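Local structure of extracellular solute-binding protein family 1 (Alicyclobacillus acidocaldarius subsp. acidocaldarius, 4OVJ) at residues V25-F31 / I55-F61; L136-A140 / L358-L363; D144-F148 / S254-L258; Q194-H198 / F209-T213; G233-S237 / V391-K395. The protein probably captures an extracellular solute, perhaps a sugar, and hands it to a membrane ABC transporter, as other family 1 solute-binding proteins do. All blocks are in the same frame, centred on the assembly; numbering follows the deposited sequence.

Interaction 1 (V25-F31 / I55-F61)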
# COMPACT_ATOMS: atom_id res chain seq x y z
N VAL A 25 7.38 -34.15 -7.66
CA VAL A 25 5.98 -33.75 -7.78
C VAL A 25 5.90 -32.50 -8.62
O VAL A 25 6.91 -31.82 -8.82
CB VAL A 25 5.31 -33.47 -6.40
CG1 VAL A 25 5.48 -34.66 -5.46
CG2 VAL A 25 5.84 -32.20 -5.77
N THR A 26 4.70 -32.21 -9.11
CA THR A 26 4.41 -30.98 -9.84
C THR A 26 3.34 -30.17 -9.11
O THR A 26 2.29 -30.71 -8.71
CB THR A 26 3.91 -31.29 -11.25
OG1 THR A 26 4.93 -31.99 -11.96
CG2 THR A 26 3.55 -30.01 -12.01
N LEU A 27 3.62 -28.88 -8.94
CA LEU A 27 2.67 -27.92 -8.39
C LEU A 27 2.21 -27.01 -9.50
O LEU A 27 3.04 -26.52 -10.27
CB LEU A 27 3.33 -27.03 -7.33
CG LEU A 27 3.95 -27.72 -6.12
CD1 LEU A 27 4.80 -26.75 -5.33
CD2 LEU A 27 2.85 -28.28 -5.24
N THR A 28 0.91 -26.75 -9.57
CA THR A 28 0.39 -25.69 -10.45
C THR A 28 0.35 -24.36 -9.70
O THR A 28 0.12 -24.33 -8.50
CB THR A 28 -1.02 -26.04 -10.95
OG1 THR A 28 -1.82 -26.44 -9.84
CG2 THR A 28 -0.95 -27.16 -11.98
N PHE A 29 0.57 -23.26 -10.42
CA PHE A 29 0.75 -21.94 -9.83
C PHE A 29 0.03 -20.92 -10.69
O PHE A 29 0.49 -20.60 -11.79
CB PHE A 29 2.24 -21.63 -9.75
CG PHE A 29 2.58 -20.21 -9.30
CD1 PHE A 29 1.77 -19.50 -8.43
CD2 PHE A 29 3.77 -19.64 -9.71
CE1 PHE A 29 2.12 -18.23 -8.00
CE2 PHE A 29 4.12 -18.37 -9.30
CZ PHE A 29 3.31 -17.66 -8.44
N GLY A 30 -1.10 -20.43 -10.18
CA GLY A 30 -1.89 -19.41 -10.86
C GLY A 30 -1.52 -18.02 -10.37
O GLY A 30 -1.34 -17.79 -9.19
N PHE A 31 -1.42 -17.08 -11.30
CA PHE A 31 -1.18 -15.68 -10.94
C PHE A 31 -1.66 -14.77 -12.05
O PHE A 31 -1.93 -15.22 -13.16
CB PHE A 31 0.30 -15.44 -10.60
CG PHE A 31 1.23 -15.66 -11.74
CD1 PHE A 31 1.66 -16.95 -12.07
CD2 PHE A 31 1.68 -14.59 -12.50
CE1 PHE A 31 2.53 -17.15 -13.13
CE2 PHE A 31 2.54 -14.79 -13.56
CZ PHE A 31 2.96 -16.07 -13.88
N ILE A 55 10.84 -30.60 -7.61
CA ILE A 55 9.52 -29.98 -7.67
C ILE A 55 9.42 -29.24 -9.00
O ILE A 55 10.13 -28.25 -9.24
CB ILE A 55 9.29 -29.01 -6.49
CG1 ILE A 55 9.46 -29.74 -5.16
CG2 ILE A 55 7.88 -28.40 -6.57
CD1 ILE A 55 9.52 -28.84 -3.92
N HIS A 56 8.51 -29.69 -9.85
CA HIS A 56 8.17 -28.94 -11.04
C HIS A 56 7.09 -27.92 -10.72
O HIS A 56 6.16 -28.19 -9.95
CB HIS A 56 7.60 -29.84 -12.12
CG HIS A 56 8.51 -30.93 -12.57
ND1 HIS A 56 9.76 -30.70 -13.12
CD2 HIS A 56 8.31 -32.27 -12.67
CE1 HIS A 56 10.30 -31.85 -13.47
NE2 HIS A 56 9.44 -32.81 -13.21
N ILE A 57 7.19 -26.75 -11.33
CA ILE A 57 6.14 -25.75 -11.27
C ILE A 57 5.51 -25.62 -12.65
O ILE A 57 6.20 -25.37 -13.65
CB ILE A 57 6.67 -24.38 -10.82
CG1 ILE A 57 7.37 -24.50 -9.46
CG2 ILE A 57 5.53 -23.37 -10.76
CD1 ILE A 57 6.47 -24.97 -8.33
N GLN A 58 4.20 -25.81 -12.70
CA GLN A 58 3.43 -25.58 -13.89
C GLN A 58 2.67 -24.27 -13.72
O GLN A 58 1.69 -24.20 -12.99
CB GLN A 58 2.47 -26.75 -14.10
CG GLN A 58 1.62 -26.64 -15.33
CD GLN A 58 0.70 -27.83 -15.51
OE1 GLN A 58 1.01 -28.94 -15.09
NE2 GLN A 58 -0.44 -27.60 -16.14
N THR A 59 3.13 -23.23 -14.41
CA THR A 59 2.48 -21.93 -14.27
C THR A 59 1.16 -21.89 -15.03
O THR A 59 1.01 -22.52 -16.08
CB THR A 59 3.39 -20.78 -14.72
OG1 THR A 59 3.76 -20.95 -16.09
CG2 THR A 59 4.62 -20.73 -13.85
N GLU A 60 0.21 -21.15 -14.46
CA GLU A 60 -1.09 -20.91 -15.05
C GLU A 60 -1.31 -19.40 -14.97
O GLU A 60 -2.08 -18.90 -14.15
CB GLU A 60 -2.17 -21.69 -14.30
CG GLU A 60 -2.01 -23.21 -14.38
CD GLU A 60 -3.13 -23.97 -13.67
OE1 GLU A 60 -3.94 -23.34 -12.97
OE2 GLU A 60 -3.18 -25.21 -13.80
N PHE A 61 -0.60 -18.67 -15.81
CA PHE A 61 -0.73 -17.23 -15.91
C PHE A 61 -2.11 -16.92 -16.46
O PHE A 61 -2.47 -17.42 -17.52
CB PHE A 61 0.32 -16.67 -16.83
CG PHE A 61 0.19 -15.20 -17.08
CD1 PHE A 61 0.21 -14.31 -16.02
CD2 PHE A 61 0.02 -14.71 -18.36
CE1 PHE A 61 0.10 -12.95 -16.24
CE2 PHE A 61 -0.09 -13.35 -18.59
CZ PHE A 61 -0.05 -12.47 -17.52
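Two neighbouring parallel strands, 25-31 and 55-61, pair along their full length here, joined by helix 35-51 in a beta-alpha-beta unit. This is the opening crossover of the N-terminal lobe in a periplasmic-binding-protein fold. The register runs unbroken from V25 opposite I55 to F31 opposite F61, and the strand directions diverge by 24°. The hydrogen bonds follow the parallel pattern, in which the odd-numbered residues of 25-31 bond to the even-numbered residues of 55-61. H56 N donates to V25 O (2.9 Å), L27 N to H56 O (2.8 Å), Q58 N to L27 O (2.8 Å), F29 N to Q58 O (3.0 Å) and E60 N to F29 O (2.7 Å). The ladder loosens at its C-terminal end, where F31 N to E60 O is weak at 3.4 Å. CA-H...O contacts reach the same carbonyl oxygens, such as T28 CA to Q58 O at 3.2 Å.

The two faces differ in character. V25, L27, F29, F31, I55, I57, T59 and F61 form a mainly apolar face against helices 35-51 and 307-319, with the F29 ring edge-to-face on F313. T26, T28, H56, Q58 and E60 make the other face polar. On the other side of strand 25-31 lies strand 84-87. At the far end the F31 and F61 rings meet obliquely, their planes at 43°, with F31 CE2 3.4 Å from F61 CD1.

Interaction 2 (L136-A140 / L358-L363). With SO4 (sulfate ion), chain B.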
# COMPACT_ATOMS: atom_id res chain seq x y z
N LEU A 136 4.79 -5.00 -0.29
CA LEU A 136 4.28 -3.98 0.62
C LEU A 136 4.33 -2.57 0.03
O LEU A 136 5.14 -2.27 -0.84
CB LEU A 136 5.14 -3.98 1.88
CG LEU A 136 5.31 -5.32 2.59
CD1 LEU A 136 6.19 -5.14 3.82
CD2 LEU A 136 3.96 -5.89 2.99
N ASN A 137 3.47 -1.71 0.56
CA ASN A 137 3.55 -0.28 0.33
C ASN A 137 3.03 0.43 1.58
O ASN A 137 2.26 -0.13 2.35
CB ASN A 137 2.73 0.09 -0.89
CG ASN A 137 3.22 1.34 -1.61
OD1 ASN A 137 4.11 2.08 -1.15
ND2 ASN A 137 2.63 1.58 -2.77
N ASN A 138 3.44 1.67 1.78
CA ASN A 138 2.85 2.49 2.83
C ASN A 138 3.09 3.96 2.54
O ASN A 138 3.89 4.31 1.68
CB ASN A 138 3.41 2.10 4.20
CG ASN A 138 4.92 2.23 4.28
OD1 ASN A 138 5.64 1.26 4.07
ND2 ASN A 138 5.40 3.43 4.61
N TYR A 139 2.38 4.81 3.26
CA TYR A 139 2.55 6.25 3.12
C TYR A 139 3.89 6.71 3.67
O TYR A 139 4.43 6.15 4.63
CB TYR A 139 1.43 6.98 3.85
CG TYR A 139 0.16 7.09 3.04
CD1 TYR A 139 0.16 7.72 1.80
CD2 TYR A 139 -1.06 6.61 3.53
CE1 TYR A 139 -1.01 7.85 1.05
CE2 TYR A 139 -2.23 6.74 2.79
CZ TYR A 139 -2.19 7.36 1.55
OH TYR A 139 -3.32 7.49 0.80
N ALA A 140 4.42 7.75 3.04
CA ALA A 140 5.62 8.44 3.51
C ALA A 140 5.51 9.90 3.12
O ALA A 140 4.77 10.24 2.20
CB ALA A 140 6.85 7.84 2.86
N LEU A 358 12.89 3.14 4.98
CA LEU A 358 11.65 3.74 5.46
C LEU A 358 10.66 2.64 5.85
O LEU A 358 10.03 2.72 6.91
CB LEU A 358 11.06 4.65 4.38
CG LEU A 358 9.84 5.53 4.67
CD1 LEU A 358 8.54 4.74 4.69
CD2 LEU A 358 10.02 6.33 5.95
N VAL A 359 10.53 1.62 5.02
CA VAL A 359 9.58 0.54 5.32
C VAL A 359 9.99 -0.15 6.63
O VAL A 359 9.15 -0.46 7.45
CB VAL A 359 9.41 -0.44 4.15
CG1 VAL A 359 8.55 -1.64 4.54
CG2 VAL A 359 8.73 0.25 2.97
N ASN A 360 11.28 -0.35 6.86
CA ASN A 360 11.70 -0.92 8.14
C ASN A 360 11.25 -0.08 9.34
O ASN A 360 10.83 -0.63 10.35
CB ASN A 360 13.21 -1.15 8.16
CG ASN A 360 13.65 -2.28 7.24
OD1 ASN A 360 12.83 -3.10 6.79
ND2 ASN A 360 14.94 -2.35 6.96
N GLU A 361 11.30 1.24 9.23
CA GLU A 361 10.76 2.10 10.28
C GLU A 361 9.23 2.06 10.36
O GLU A 361 8.68 2.06 11.45
CB GLU A 361 11.27 3.52 10.13
CG GLU A 361 12.77 3.60 10.34
CD GLU A 361 13.18 3.04 11.70
OE1 GLU A 361 12.58 3.44 12.73
OE2 GLU A 361 14.08 2.17 11.74
N ALA A 362 8.57 1.99 9.20
CA ALA A 362 7.12 1.88 9.17
C ALA A 362 6.63 0.63 9.87
O ALA A 362 5.61 0.65 10.55
CB ALA A 362 6.62 1.88 7.73
N LEU A 363 7.35 -0.47 9.67
CA LEU A 363 6.92 -1.74 10.26
C LEU A 363 6.97 -1.73 11.79
O LEU A 363 6.24 -2.50 12.44
CB LEU A 363 7.78 -2.88 9.72
CG LEU A 363 7.55 -3.19 8.25
CD1 LEU A 363 8.65 -4.09 7.74
CD2 LEU A 363 6.18 -3.81 8.04
S SO4 B . -3.69 8.45 -2.65
O1 SO4 B . -4.90 9.10 -3.21
O2 SO4 B . -3.93 7.01 -2.39
O3 SO4 B . -2.60 8.54 -3.64
O4 SO4 B . -3.30 9.16 -1.42
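L136 begins this contact between strand 128-144 and helix 350-365, and its CD1 lies 4.3 Å from V359 CG1 and 4.4 Å from L363 CD2. V119 of helix 117-121 touches both leucines. N137 turns its CB away from the helix, and its side-chain ND2 is hydrogen-bonded to OD1 of N262.

N138 is the centre of the contact. Its CB points toward the helix, and the carboxamide lies among three apolar groups, with ND2 3.4 Å from L358 CD1 and 3.7 Å from A362 CB, and OD1 3.4 Å from V359 CG2. ND2 also bonds back to Y139 O at 2.9 Å, whereas OD1 is buried without a polar partner in the model. Y139 points away from the helix. Its ring stacks on W260 and its OH donates to sulfate O4 at 2.8 Å; S184 and W260 also hydrogen-bond this anion, which probably came from the crystallisation liquor. A140 faces the helix again, its CB 4.0 Å from L358 CD1.

Alternating side chains thus split the segment between two environments, L136, N138 and A140 on the helix and Y139 at the anion. In this binding-protein fold the contact joins the central sheet to a covering helix. No hydrogen bond or salt bridge crosses between the segments, so the union rests on van der Waals contact, even where an asparagine occupies its middle.

Interaction 3 (D144-F148 / S254-L258)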
# COMPACT_ATOMS: atom_id res chain seq x y z
N ASP A 144 12.26 17.27 -0.22
CA ASP A 144 13.52 17.83 -0.67
C ASP A 144 14.40 18.08 0.56
O ASP A 144 14.14 18.97 1.38
CB ASP A 144 13.21 19.13 -1.44
CG ASP A 144 14.44 19.87 -1.93
OD1 ASP A 144 15.52 19.78 -1.32
OD2 ASP A 144 14.31 20.60 -2.92
N GLU A 145 15.43 17.25 0.70
CA GLU A 145 16.32 17.32 1.85
C GLU A 145 16.90 18.70 2.07
O GLU A 145 16.87 19.23 3.18
CB GLU A 145 17.49 16.38 1.67
CG GLU A 145 17.23 14.97 2.08
CD GLU A 145 18.54 14.25 2.36
OE1 GLU A 145 19.41 14.26 1.47
OE2 GLU A 145 18.68 13.71 3.49
N ALA A 146 17.47 19.28 1.02
CA ALA A 146 18.13 20.57 1.15
C ALA A 146 17.14 21.68 1.49
O ALA A 146 17.46 22.55 2.30
CB ALA A 146 18.92 20.91 -0.11
N ALA A 147 15.94 21.63 0.93
CA ALA A 147 14.94 22.64 1.26
C ALA A 147 14.52 22.58 2.73
O ALA A 147 14.43 23.59 3.40
CB ALA A 147 13.71 22.51 0.37
N PHE A 148 14.25 21.37 3.22
CA PHE A 148 13.80 21.21 4.60
C PHE A 148 14.92 21.47 5.61
O PHE A 148 14.64 21.88 6.72
CB PHE A 148 13.11 19.86 4.79
CG PHE A 148 11.67 19.91 4.37
CD1 PHE A 148 11.34 19.90 3.01
CD2 PHE A 148 10.66 20.07 5.31
CE1 PHE A 148 10.02 20.03 2.60
CE2 PHE A 148 9.34 20.19 4.92
CZ PHE A 148 9.02 20.16 3.56
N SER A 254 6.97 22.68 -5.59
CA SER A 254 6.67 22.19 -4.24
C SER A 254 7.85 21.36 -3.76
O SER A 254 8.53 20.72 -4.56
CB SER A 254 5.43 21.31 -4.26
OG SER A 254 5.25 20.67 -3.01
N ASP A 255 8.07 21.35 -2.45
CA ASP A 255 9.24 20.69 -1.88
C ASP A 255 8.95 19.39 -1.13
O ASP A 255 9.87 18.80 -0.59
CB ASP A 255 10.02 21.69 -1.01
CG ASP A 255 10.73 22.76 -1.87
OD1 ASP A 255 10.92 22.51 -3.08
OD2 ASP A 255 11.11 23.83 -1.35
N ALA A 256 7.71 18.93 -1.14
CA ALA A 256 7.35 17.67 -0.46
C ALA A 256 6.00 17.17 -0.90
O ALA A 256 5.16 17.93 -1.36
CB ALA A 256 7.33 17.85 1.06
N GLU A 257 5.78 15.89 -0.67
CA GLU A 257 4.52 15.25 -0.97
C GLU A 257 4.33 14.05 -0.03
O GLU A 257 5.27 13.27 0.18
CB GLU A 257 4.59 14.81 -2.43
CG GLU A 257 3.34 14.23 -2.99
CD GLU A 257 3.38 14.13 -4.51
OE1 GLU A 257 4.45 14.38 -5.17
OE2 GLU A 257 2.32 13.81 -5.03
N LEU A 258 3.14 13.95 0.55
CA LEU A 258 2.71 12.82 1.35
C LEU A 258 2.04 11.86 0.39
O LEU A 258 0.97 12.18 -0.15
CB LEU A 258 1.71 13.27 2.42
CG LEU A 258 0.93 12.16 3.13
CD1 LEU A 258 1.90 11.28 3.90
CD2 LEU A 258 -0.14 12.75 4.04
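D144 ends strand 128-144 and begins helix 145-149, and its t rotamer (chi1 178°) carries the carboxylate to the cap. The carboxylate folds over the first helical turn as an N-cap, OD1 accepting from A147 N at 2.9 Å, while the backbone remains tied to segment 254-258 through D144 N to D255 O, also 2.9 Å and nearly straight at 170°. D255 takes the m rotamer (chi1 -71°), which brings its own carboxylate up to the same place: D144 OD2 and D255 OD1 are 3.9 Å apart. Two like charges so close need a counter-ion, and R273 supplies it, forming salt bridges from NH1 to both OD2 of D144 and OD1 of D255. The methyl of A147 lies against the D255 carboxylate, A147 CB to D255 OD2 3.4 Å.

F148 points its CB sideways, but with chi1 at -83° the ring reaches back to the other segment. Its CE1 is 3.4 Å from D255 O, which approaches the ring edge, and 3.8 Å from A256 CB. The ring is buried further by W163, whose plane is almost parallel to it, and by Y143, which it meets edge-to-face.

The contact therefore lies where strand 128-144, paired antiparallel with strand 256-260 in the central sheet of this binding-protein fold, gives way to a short helix. Helix 160-174 packs alongside, with I166, L167 and V170 against F148 and T174 against D255.

Interaction 4 (Q194-H198 / F209-T213)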
# COMPACT_ATOMS: atom_id res chain seq x y z
N GLN A 194 -6.15 7.71 12.93
CA GLN A 194 -5.52 8.38 14.07
C GLN A 194 -6.52 8.85 15.11
O GLN A 194 -6.18 9.01 16.28
CB GLN A 194 -4.71 9.58 13.62
CG GLN A 194 -3.58 9.26 12.69
CD GLN A 194 -2.88 10.50 12.22
OE1 GLN A 194 -3.52 11.48 11.83
NE2 GLN A 194 -1.55 10.49 12.29
N HIS A 195 -7.75 9.11 14.67
CA HIS A 195 -8.82 9.56 15.55
C HIS A 195 -9.71 8.42 16.02
O HIS A 195 -10.82 8.66 16.50
CB HIS A 195 -9.62 10.65 14.85
CG HIS A 195 -8.85 11.92 14.70
ND1 HIS A 195 -7.86 12.08 13.76
CD2 HIS A 195 -8.85 13.04 15.45
CE1 HIS A 195 -7.32 13.28 13.90
NE2 HIS A 195 -7.90 13.88 14.92
N GLY A 196 -9.21 7.19 15.92
CA GLY A 196 -9.93 6.02 16.41
C GLY A 196 -11.11 5.64 15.55
O GLY A 196 -12.00 4.91 15.99
N GLN A 197 -11.09 6.11 14.31
CA GLN A 197 -12.19 5.91 13.37
C GLN A 197 -11.65 5.28 12.08
O GLN A 197 -10.47 4.89 12.01
CB GLN A 197 -12.90 7.25 13.16
CG GLN A 197 -13.59 7.72 14.43
CD GLN A 197 -14.13 9.13 14.39
OE1 GLN A 197 -14.15 9.77 13.34
NE2 GLN A 197 -14.57 9.61 15.54
N HIS A 198 -12.52 5.14 11.08
CA HIS A 198 -12.16 4.45 9.84
C HIS A 198 -12.97 5.04 8.71
O HIS A 198 -14.03 5.59 8.96
CB HIS A 198 -12.47 2.95 9.95
CG HIS A 198 -11.80 2.29 11.11
ND1 HIS A 198 -12.39 2.18 12.35
CD2 HIS A 198 -10.56 1.76 11.23
CE1 HIS A 198 -11.55 1.59 13.18
NE2 HIS A 198 -10.43 1.33 12.53
N PHE A 209 -16.50 7.20 10.37
CA PHE A 209 -15.96 8.39 11.02
C PHE A 209 -17.06 9.43 11.19
O PHE A 209 -18.12 9.34 10.58
CB PHE A 209 -14.82 8.98 10.20
CG PHE A 209 -15.24 9.39 8.82
CD1 PHE A 209 -15.73 10.67 8.57
CD2 PHE A 209 -15.19 8.48 7.77
CE1 PHE A 209 -16.14 11.03 7.31
CE2 PHE A 209 -15.58 8.84 6.50
CZ PHE A 209 -16.07 10.12 6.27
N THR A 210 -16.77 10.43 12.02
CA THR A 210 -17.72 11.50 12.32
C THR A 210 -17.41 12.75 11.51
O THR A 210 -16.31 12.94 10.99
CB THR A 210 -17.65 11.88 13.79
OG1 THR A 210 -16.35 12.39 14.09
CG2 THR A 210 -17.96 10.69 14.69
N GLU A 211 -18.39 13.65 11.45
CA GLU A 211 -18.21 14.91 10.75
C GLU A 211 -17.04 15.71 11.31
O GLU A 211 -16.27 16.29 10.54
CB GLU A 211 -19.49 15.73 10.82
CG GLU A 211 -19.49 16.96 9.93
CD GLU A 211 -20.81 17.68 9.99
OE1 GLU A 211 -21.83 17.06 9.64
OE2 GLU A 211 -20.82 18.85 10.40
N SER A 212 -16.92 15.73 12.62
CA SER A 212 -15.86 16.45 13.31
C SER A 212 -14.48 16.03 12.82
O SER A 212 -13.60 16.86 12.57
CB SER A 212 -15.97 16.16 14.80
OG SER A 212 -15.14 17.03 15.51
N THR A 213 -14.28 14.73 12.67
CA THR A 213 -13.01 14.18 12.21
C THR A 213 -12.67 14.65 10.80
O THR A 213 -11.52 15.02 10.51
CB THR A 213 -13.09 12.66 12.24
OG1 THR A 213 -13.36 12.25 13.58
CG2 THR A 213 -11.79 12.03 11.72
O HOH W 1 -15.73 12.40 16.56
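Hydrogen bonds dominate this contact, and they converge on the amide of Q197. Its OE1 accepts from T210 N at 3.0 Å and from T213 OG1 at 2.6 Å, while NE2 donates to a water (3.2 Å) that lies 2.5 Å from T210 OG1. The same OE1 comes within 3.3 Å of F209 CA, so it sits close over the backbone at the start of helix 211-226.

Two helix ends meet here. Helix 185-194 finishes in a Schellman motif with G196, at positive phi, as its C-prime residue, bonded back to R193, and with Q197 N bonded to A192 O. T210 is the N-cap residue of helix 211-226, so the glutamine just beyond one helix reaches the first turn of the next.

Apolar contact is slighter. H195 CB touches T213 CG2 at 4.1 Å, its ring stacking on W191 and its ND1 bonded to W191 O. F209 turns the end of its side chain away, toward F405 and M406 of helix 398-414, and packs edge-to-face with F188.

Interaction 5 (G233-S237 / V391-K395)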
# COMPACT_ATOMS: atom_id res chain seq x y z
N GLY A 233 -6.25 25.54 -4.79
CA GLY A 233 -7.05 24.51 -5.43
C GLY A 233 -6.94 24.49 -6.94
O GLY A 233 -7.01 23.43 -7.55
N THR A 234 -6.76 25.66 -7.53
CA THR A 234 -6.64 25.76 -8.98
C THR A 234 -5.37 25.08 -9.50
O THR A 234 -5.36 24.57 -10.62
CB THR A 234 -6.66 27.24 -9.42
OG1 THR A 234 -5.74 27.98 -8.61
CG2 THR A 234 -8.06 27.81 -9.25
N VAL A 235 -4.31 25.08 -8.70
CA VAL A 235 -3.08 24.37 -9.04
C VAL A 235 -3.24 22.88 -8.78
O VAL A 235 -2.93 22.05 -9.63
CB VAL A 235 -1.88 24.97 -8.27
CG1 VAL A 235 -0.62 24.11 -8.45
CG2 VAL A 235 -1.63 26.39 -8.75
N THR A 236 -3.78 22.53 -7.62
CA THR A 236 -4.00 21.13 -7.26
C THR A 236 -4.88 20.41 -8.25
O THR A 236 -4.65 19.24 -8.55
CB THR A 236 -4.57 21.07 -5.84
OG1 THR A 236 -3.60 21.65 -4.96
CG2 THR A 236 -4.88 19.65 -5.40
N SER A 237 -5.87 21.13 -8.79
CA SER A 237 -6.81 20.53 -9.74
C SER A 237 -6.15 20.05 -11.03
O SER A 237 -6.70 19.19 -11.70
CB SER A 237 -7.93 21.52 -10.08
OG SER A 237 -7.41 22.70 -10.65
N VAL A 391 -14.12 22.40 -1.79
CA VAL A 391 -13.62 23.10 -0.62
C VAL A 391 -12.36 23.90 -0.96
O VAL A 391 -12.23 25.04 -0.54
CB VAL A 391 -13.36 22.11 0.54
CG1 VAL A 391 -12.67 22.80 1.71
CG2 VAL A 391 -14.67 21.49 0.99
N GLN A 392 -11.45 23.31 -1.73
CA GLN A 392 -10.19 23.97 -2.13
C GLN A 392 -10.46 25.19 -3.00
O GLN A 392 -9.73 26.18 -2.94
CB GLN A 392 -9.29 23.01 -2.89
CG GLN A 392 -8.63 21.95 -2.03
CD GLN A 392 -8.03 20.79 -2.82
OE1 GLN A 392 -8.35 20.58 -4.00
NE2 GLN A 392 -7.17 20.03 -2.17
N TYR A 393 -11.50 25.10 -3.82
CA TYR A 393 -11.91 26.21 -4.68
C TYR A 393 -12.67 27.30 -3.92
O TYR A 393 -12.88 28.38 -4.46
CB TYR A 393 -12.82 25.69 -5.79
CG TYR A 393 -12.17 25.01 -6.96
CD1 TYR A 393 -10.82 25.15 -7.26
CD2 TYR A 393 -12.95 24.27 -7.84
CE1 TYR A 393 -10.27 24.55 -8.38
CE2 TYR A 393 -12.42 23.66 -8.95
CZ TYR A 393 -11.07 23.81 -9.22
OH TYR A 393 -10.55 23.20 -10.33
N GLY A 394 -13.11 27.01 -2.70
CA GLY A 394 -13.87 27.96 -1.91
C GLY A 394 -15.34 27.98 -2.28
O GLY A 394 -16.06 28.90 -1.91
N LYS A 395 -15.79 26.96 -3.00
CA LYS A 395 -17.19 26.85 -3.39
C LYS A 395 -18.08 26.42 -2.23
O LYS A 395 -19.26 26.75 -2.20
CB LYS A 395 -17.35 25.90 -4.57
CG LYS A 395 -16.87 26.49 -5.89
CD LYS A 395 -17.14 25.54 -7.05
CE LYS A 395 -17.21 26.27 -8.38
NZ LYS A 395 -15.89 26.81 -8.79
O HOH W 2 -7.23 27.60 -3.00
O HOH W 3 -7.87 21.16 -6.55
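Y393 lays its ring along the short helix 233-236, its edge at the backbone of T234: CE1 is 3.8 Å from T234 N, 3.5 Å from G233 O and 4.0 Å from T234 CG2. The tyrosine lies where helix 377-392 ends, closing in a Schellman motif at G394, a residue with positive phi whose N bonds to V391 O at 3.1 Å. Starting sideways from the backbone, the side chain comes nearer at its tip, so that OH reaches 3.1 Å from S237 CB. That hydroxyl is also hydrogen-bonded to Q389, one turn back along the chain.

G233 is where the two backbones come closest, its CA 4.6 Å from Q392 CA and 3.7 Å from Q392 CB. A CB on this residue would clash with Q392 CB and crowd Y393 CD1, so the absence of a side chain permits the approach. Q392 continues past it, with OE1 3.9 Å from T236 CG2, and NE2 makes weak hydrogen bonds to D181 and E183. R225 of helix 211-226 also touches Q392.

At this surface junction of two helix ends in the binding-protein fold, water does much of the polar bridging. One water accepts from G233 N and donates to Q392 O, both at 2.9 Å; a second donates to G233 O at 2.6 Å and to Q392 OE1 at 2.7 Å.

Interaction 1 lies far from the rest, its centre about 45 to 51 Å from those of interactions 3, 4 and 5, on the opposite side of the chain's centre. Interaction 2 is the most central, about 9 Å from that centre, and shares the mixed sheet with interactions 1 and 3. It touches interaction 3, A140 O packing on L258 CD1 at 3.5 Å, because strands 128-144 and 256-260 are neighbours. Interactions 4 and 5 have centres about 24 Å apart and lie at helix ends, connected in sequence by helix 211-226. Among the five, only interaction 2 includes the sulfate, at Y139; no solute defines a binding site here.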